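Local coordinates for protein CrRbcX-IIa (Chlamydomonas reinhardtii, PDB 5BS1) that probably acts as a homodimeric, all-helical chaperone in the assembly of Rubisco, at residues Ala74-Asn79 / Arg85-Arg90. Numbering follows the deposited sequence.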
ATOM      1  N   ALA A  74       2.014  17.198  14.231  1.00 13.50           N
ATOM      2  CA  ALA A  74       2.093  18.592  13.738  1.00 13.77           C
ATOM      3  C   ALA A  74       0.727  19.249  13.698  1.00 13.50           C
ATOM      4  O   ALA A  74       0.572  20.408  14.099  1.00 13.92           O
ATOM      5  CB  ALA A  74       2.755  18.635  12.384  1.00 14.39           C
ATOM      6  N   VAL A  75      -0.274  18.538  13.211  1.00 12.72           N
ATOM      7  CA  VAL A  75      -1.622  19.060  13.235  1.00 12.39           C
ATOM      8  C   VAL A  75      -2.065  19.349  14.678  1.00 13.09           C
ATOM      9  O   VAL A  75      -2.628  20.400  14.962  1.00 13.74           O
ATOM     10  CB  VAL A  75      -2.645  18.116  12.555  1.00 12.45           C
ATOM     11  CG1 VAL A  75      -4.043  18.668  12.653  1.00 13.19           C
ATOM     12  CG2 VAL A  75      -2.293  17.884  11.094  1.00 12.31           C
HETATM   13  N   MSE A  76      -1.819  18.413  15.585  1.00 13.21           N
HETATM   14  CA  MSE A  76      -2.239  18.570  16.974  1.00 14.77           C
HETATM   15  C   MSE A  76      -1.584  19.780  17.613  1.00 16.00           C
HETATM   16  O   MSE A  76      -2.238  20.453  18.398  1.00 17.23           O
HETATM   17  CB  MSE A  76      -2.000  17.292  17.783  1.00 15.70           C
HETATM   18  CG  MSE A  76      -2.664  17.354  19.175  1.00 16.78           C
HETATM   19 SE   MSE A  76      -2.518  15.551  19.974  1.00 23.10          SE
HETATM   20  CE  MSE A  76      -0.576  15.507  20.244  1.00 21.78           C
ATOM     21  N   ARG A  77      -0.335  20.063  17.275  1.00 18.06           N
ATOM     22  CA  ARG A  77       0.340  21.260  17.820  1.00 20.75           C
ATOM     23  C   ARG A  77      -0.344  22.540  17.410  1.00 19.60           C
ATOM     24  O   ARG A  77      -0.349  23.508  18.161  1.00 21.65           O
ATOM     25  CB  ARG A  77       1.801  21.333  17.410  1.00 24.12           C
ATOM     26  CG  ARG A  77       2.689  20.580  18.376  1.00 27.75           C
ATOM     27  CD  ARG A  77       4.153  20.797  18.136  1.00 30.07           C
ATOM     28  NE  ARG A  77       4.638  19.667  17.361  1.00 33.58           N
ATOM     29  CZ  ARG A  77       4.929  19.621  16.067  1.00 33.21           C
ATOM     30  NH1 ARG A  77       5.346  18.461  15.582  1.00 33.28           N
ATOM     31  NH2 ARG A  77       4.842  20.679  15.274  1.00 36.26           N
ATOM     32  N   LYS A  78      -0.933  22.550  16.224  1.00 18.05           N
ATOM     33  CA  LYS A  78      -1.595  23.747  15.698  1.00 18.43           C
ATOM     34  C   LYS A  78      -3.055  23.828  16.079  1.00 16.36           C
ATOM     35  O   LYS A  78      -3.593  24.907  16.318  1.00 17.43           O
ATOM     36  CB  LYS A  78      -1.478  23.757  14.165  1.00 20.19           C
ATOM     37  CG  LYS A  78      -2.142  24.938  13.477  1.00 25.58           C
ATOM     38  CD  LYS A  78      -1.453  26.231  13.898  1.00 29.62           C
ATOM     39  CE  LYS A  78      -2.134  27.483  13.385  1.00 33.88           C
ATOM     40  NZ  LYS A  78      -1.912  27.651  11.930  1.00 37.08           N
ATOM     41  N   ASN A  79      -3.732  22.687  16.090  1.00 14.35           N
ATOM     42  CA  ASN A  79      -5.168  22.652  16.224  1.00 12.73           C
ATOM     43  C   ASN A  79      -5.570  21.313  16.804  1.00 13.00           C
ATOM     44  O   ASN A  79      -5.798  20.336  16.092  1.00 11.90           O
ATOM     45  CB  ASN A  79      -5.865  22.880  14.873  1.00 13.73           C
ATOM     46  CG  ASN A  79      -7.342  23.143  15.022  1.00 13.58           C
ATOM     47  OD1 ASN A  79      -8.016  22.570  15.881  1.00 14.10           O
ATOM     48  ND2 ASN A  79      -7.867  24.037  14.187  1.00 15.72           N
ATOM     49  N   ARG A  85     -10.433  15.078  15.699  1.00  9.36           N
ATOM     50  CA  ARG A  85     -11.369  14.644  14.696  1.00  9.25           C
ATOM     51  C   ARG A  85     -10.722  13.738  13.631  1.00  8.87           C
ATOM     52  O   ARG A  85     -11.297  12.724  13.259  1.00  8.51           O
ATOM     53  CB  ARG A  85     -12.021  15.855  14.019  1.00  9.82           C
ATOM     54  CG  ARG A  85     -13.012  15.495  12.932  1.00 11.14           C
ATOM     55  CD  ARG A  85     -14.200  14.719  13.451  1.00 12.73           C
ATOM     56  NE  ARG A  85     -15.137  14.422  12.370  1.00 13.68           N
ATOM     57  CZ  ARG A  85     -15.925  13.361  12.319  1.00 15.25           C
ATOM     58  NH1 ARG A  85     -15.946  12.485  13.318  1.00 16.86           N
ATOM     59  NH2 ARG A  85     -16.701  13.154  11.263  1.00 16.71           N
ATOM     60  N   LEU A  86      -9.543  14.116  13.171  1.00  8.65           N
ATOM     61  CA  LEU A  86      -8.824  13.327  12.159  1.00  8.55           C
ATOM     62  C   LEU A  86      -8.486  11.951  12.743  1.00  8.74           C
ATOM     63  O   LEU A  86      -8.583  10.957  12.041  1.00  8.54           O
ATOM     64  CB  LEU A  86      -7.563  14.038  11.735  1.00  8.83           C
ATOM     65  CG  LEU A  86      -7.757  15.290  10.886  1.00  9.31           C
ATOM     66  CD1 LEU A  86      -6.478  16.108  10.845  1.00 10.00           C
ATOM     67  CD2 LEU A  86      -8.231  14.923   9.484  1.00 10.07           C
HETATM   68  N   MSE A  87      -8.073  11.928  14.009  1.00  9.44           N
HETATM   69  CA  MSE A  87      -7.766  10.655  14.713  1.00 10.18           C
HETATM   70  C   MSE A  87      -8.978   9.768  14.810  1.00 10.08           C
HETATM   71  O   MSE A  87      -8.889   8.578  14.563  1.00  8.48           O
HETATM   72  CB  MSE A  87      -7.199  10.947  16.099  1.00 12.56           C
HETATM   73  CG  MSE A  87      -5.741  11.292  15.898  1.00 14.15           C
HETATM   74 SE   MSE A  87      -4.645  11.429  17.524  1.00 23.07          SE
HETATM   75  CE  MSE A  87      -5.446  13.166  17.705  1.00 17.38           C
ATOM     76  N   GLU A  88     -10.128  10.344  15.164  1.00  9.73           N
ATOM     77  CA  GLU A  88     -11.375   9.607  15.282  1.00 10.99           C
ATOM     78  C   GLU A  88     -11.722   8.967  13.929  1.00  9.49           C
ATOM     79  O   GLU A  88     -12.116   7.804  13.858  1.00  8.92           O
ATOM     80  CB  GLU A  88     -12.488  10.572  15.759  1.00 13.83           C
ATOM     81  CG  GLU A  88     -13.926  10.073  15.724  1.00 17.90           C
ATOM     82  CD  GLU A  88     -14.919  11.100  16.308  1.00 21.94           C
ATOM     83  OE1 GLU A  88     -14.823  12.325  16.019  1.00 23.16           O
ATOM     84  OE2 GLU A  88     -15.803  10.690  17.087  1.00 28.46           O
ATOM     85  N   VAL A  89     -11.652   9.775  12.878  1.00  9.31           N
ATOM     86  CA  VAL A  89     -12.071   9.329  11.549  1.00  8.77           C
ATOM     87  C   VAL A  89     -11.138   8.218  11.036  1.00  8.76           C
ATOM     88  O   VAL A  89     -11.602   7.221  10.475  1.00  8.30           O
ATOM     89  CB  VAL A  89     -12.204  10.518  10.576  1.00  9.61           C
ATOM     90  CG1 VAL A  89     -12.444  10.056   9.149  1.00  9.71           C
ATOM     91  CG2 VAL A  89     -13.347  11.426  11.016  1.00  9.81           C
ATOM     92  N   ARG A  90      -9.837   8.377  11.194  1.00  8.74           N
ATOM     93  CA  ARG A  90      -8.918   7.360  10.678  1.00  8.36           C
ATOM     94  C   ARG A  90      -9.044   6.042  11.449  1.00  8.76           C
ATOM     95  O   ARG A  90      -8.856   4.976  10.874  1.00  9.54           O
ATOM     96  CB  ARG A  90      -7.467   7.841  10.610  1.00  8.19           C
ATOM     97  CG  ARG A  90      -6.728   7.869  11.941  1.00  8.52           C
ATOM     98  CD  ARG A  90      -5.318   8.380  11.764  1.00  8.98           C
ATOM     99  NE  ARG A  90      -4.583   8.392  13.016  1.00  8.53           N
ATOM    100  CZ  ARG A  90      -3.261   8.558  13.126  1.00  9.08           C
ATOM    101  NH1 ARG A  90      -2.509   8.738  12.061  1.00 10.04           N
ATOM    102  NH2 ARG A  90      -2.686   8.577  14.327  1.00  9.71           N
TER
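V75 lays its CG1 methyl against the CD1 methyl of L86, 4.0 Å away, the two branched side chains crossing at about a right angle. The valine can do this because CG1 stands anti to the backbone N (chi1 178°), while in L86 CG lies anti to the carbonyl carbon (chi1 -71°) and CD1 is the branch that touches. Beside this pair two long selenomethionines meet: the methyl end CE of M87 comes up to the selenium SE of M76, 4.4 Å away, a looser touch. These two apolar pairs make up the whole contact, which buries a modest 104 Å² and illustrates how a helical hairpin closes through a few side chains near a tight turn. At that turn N79 ends one helix and N-caps the next, its OD1 accepting a hydrogen bond from the backbone N of L82. Further along helix 80-96, R85 NH1 forms a salt bridge with E88 OE1 (2.9 Å), meeting the oxygen from above the carboxylate plane. The hairpin of helices 69-78 and 80-96 has its V75–L86 pair against F58 of helix 46-59 and V33 of helix 13-38, and its M76–M87 pair against A121 and M118 of the second subunit.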